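Local coordinates for protein dally-like, isoform A (Drosophila melanogaster, PDB 6XTZ) that is a glypican, probably a cell-surface heparan sulfate proteoglycan, that binds Wnt and hedgehog proteins and accommodates the palmitoleate lipid carried by Wnt, at residues I90-L94 with I441-I445. The protein carries 5 engineered substitutions. Numbering follows the deposited sequence.
Sequences IFTAL and ILDRI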
loop_
_atom_site.group_PDB
_atom_site.type_symbol
_atom_site.label_atom_id
_atom_site.label_comp_id
_atom_site.label_asym_id
_atom_site.label_seq_id
_atom_site.Cartn_x
_atom_site.Cartn_y
_atom_site.Cartn_z
ATOM N N ILE A 90 -16.321 -7.315 -2.479
ATOM C CA ILE A 90 -17.483 -6.638 -1.911
ATOM C C ILE A 90 -18.043 -5.617 -2.894
ATOM O O ILE A 90 -19.255 -5.554 -3.123
ATOM C CB ILE A 90 -17.120 -5.987 -0.563
ATOM C CG1 ILE A 90 -16.969 -7.054 0.524
ATOM C CG2 ILE A 90 -18.166 -4.956 -0.165
ATOM C CD1 ILE A 90 -16.530 -6.504 1.866
ATOM N N PHE A 91 -17.167 -4.810 -3.499
ATOM C CA PHE A 91 -17.639 -3.796 -4.437
ATOM C C PHE A 91 -18.135 -4.423 -5.733
ATOM O O PHE A 91 -19.084 -3.920 -6.347
ATOM C CB PHE A 91 -16.536 -2.777 -4.727
ATOM C CG PHE A 91 -17.019 -1.567 -5.483
ATOM C CD1 PHE A 91 -17.692 -0.551 -4.824
ATOM C CD2 PHE A 91 -16.814 -1.450 -6.848
ATOM C CE1 PHE A 91 -18.147 0.562 -5.511
ATOM C CE2 PHE A 91 -17.266 -0.339 -7.541
ATOM C CZ PHE A 91 -17.932 0.669 -6.871
ATOM N N THR A 92 -17.501 -5.511 -6.174
ATOM C CA THR A 92 -17.971 -6.202 -7.370
ATOM C C THR A 92 -19.372 -6.762 -7.158
ATOM O O THR A 92 -20.249 -6.617 -8.017
ATOM C CB THR A 92 -16.996 -7.316 -7.754
ATOM O OG1 THR A 92 -15.693 -6.759 -7.968
ATOM C CG2 THR A 92 -17.461 -8.011 -9.026
ATOM N N ALA A 93 -19.599 -7.408 -6.012
ATOM C CA ALA A 93 -20.929 -7.920 -5.705
ATOM C C ALA A 93 -21.919 -6.784 -5.486
ATOM O O ALA A 93 -23.075 -6.867 -5.915
ATOM C CB ALA A 93 -20.871 -8.826 -4.479
ATOM N N LEU A 94 -21.481 -5.713 -4.816
ATOM C CA LEU A 94 -22.342 -4.551 -4.634
ATOM C C LEU A 94 -22.740 -3.943 -5.972
ATOM O O LEU A 94 -23.861 -3.441 -6.121
ATOM C CB LEU A 94 -21.633 -3.513 -3.765
ATOM C CG LEU A 94 -22.474 -2.341 -3.259
ATOM C CD1 LEU A 94 -23.469 -2.810 -2.207
ATOM C CD2 LEU A 94 -21.578 -1.240 -2.712
ATOM N N ILE A 441 -21.504 -2.356 4.307
ATOM C CA ILE A 441 -20.329 -3.216 4.384
ATOM C C ILE A 441 -19.177 -2.667 3.555
ATOM O O ILE A 441 -18.016 -2.998 3.823
ATOM C CB ILE A 441 -20.671 -4.653 3.948
ATOM C CG1 ILE A 441 -21.042 -4.697 2.465
ATOM C CG2 ILE A 441 -21.800 -5.213 4.803
ATOM C CD1 ILE A 441 -21.230 -6.099 1.929
ATOM N N LEU A 442 -19.463 -1.835 2.551
ATOM C CA LEU A 442 -18.383 -1.196 1.808
ATOM C C LEU A 442 -17.628 -0.211 2.689
ATOM O O LEU A 442 -16.396 -0.136 2.632
ATOM C CB LEU A 442 -18.933 -0.498 0.566
ATOM C CG LEU A 442 -17.900 0.229 -0.300
ATOM C CD1 LEU A 442 -16.786 -0.717 -0.729
ATOM C CD2 LEU A 442 -18.570 0.858 -1.512
ATOM N N ASP A 443 -18.347 0.548 3.518
ATOM C CA ASP A 443 -17.678 1.416 4.479
ATOM C C ASP A 443 -16.908 0.609 5.515
ATOM O O ASP A 443 -15.857 1.055 5.988
ATOM C CB ASP A 443 -18.693 2.326 5.170
ATOM C CG ASP A 443 -19.425 3.231 4.197
ATOM O OD1 ASP A 443 -19.247 3.069 2.972
ATOM O OD2 ASP A 443 -20.178 4.112 4.663
ATOM N N ARG A 444 -17.407 -0.578 5.871
ATOM C CA ARG A 444 -16.746 -1.388 6.890
ATOM C C ARG A 444 -15.395 -1.901 6.408
ATOM O O ARG A 444 -14.421 -1.907 7.170
ATOM C CB ARG A 444 -17.651 -2.553 7.296
ATOM C CG ARG A 444 -18.978 -2.118 7.896
ATOM C CD ARG A 444 -19.926 -3.294 8.083
ATOM N NE ARG A 444 -19.412 -4.278 9.030
ATOM C CZ ARG A 444 -20.069 -5.374 9.396
ATOM N NH1 ARG A 444 -21.271 -5.627 8.894
ATOM N NH2 ARG A 444 -19.527 -6.217 10.264
ATOM N N ILE A 445 -15.313 -2.338 5.149
ATOM C CA ILE A 445 -14.040 -2.832 4.636
ATOM C C ILE A 445 -13.089 -1.676 4.352
ATOM O O ILE A 445 -11.868 -1.820 4.488
ATOM C CB ILE A 445 -14.267 -3.717 3.393
ATOM C CG1 ILE A 445 -12.939 -4.253 2.851
ATOM C CG2 ILE A 445 -15.015 -2.960 2.313
ATOM C CD1 ILE A 445 -12.211 -5.170 3.804
#
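Ile90 reaches across to Ile441, Leu442 and Ile445, joining two nearly antiparallel helices of the elongated, all-helical glypican core: the long helix 51-110 and the short helix 441-455, which follows an unmodelled stretch of chain. The local axes stand 10.5 Å apart at 166°, and the interface is purely apolar. The two branches of Ile90 divide the work. Its CG2, anti to the backbone N, rests 3.9 Å from Ile441 CD1, whereas CD1, at the end of the longer branch, meets Ile445 CG2 at 3.9 Å. Cutting this side chain back to an alanine is likely to cost Ile441 its contact with CG2 and Ile445 its contact with CD1, opening a gap where the two branches lay. Beside this cluster the CD2 methyl of Leu442 touches both Phe91 and Leu94. With CG anti to the backbone N (chi1 179°), CD2 comes 3.7 Å from Phe91 CD1, at the edge of the ring and near its plane rather than over a face. The same methyl sits 3.9 Å from Leu94 CD2. Leu94 links the contact to the lipid pocket, since its side chain also touches the bound O-palmitoleoyl serine. Phe87 and Ile289 also pack on Leu442, and the ring of Phe132 meets that of Phe91. Farther out, Asp443 OD1 accepts a hydrogen bond from Asn288 ND2, tying the short helix to the loop that carries Ile289.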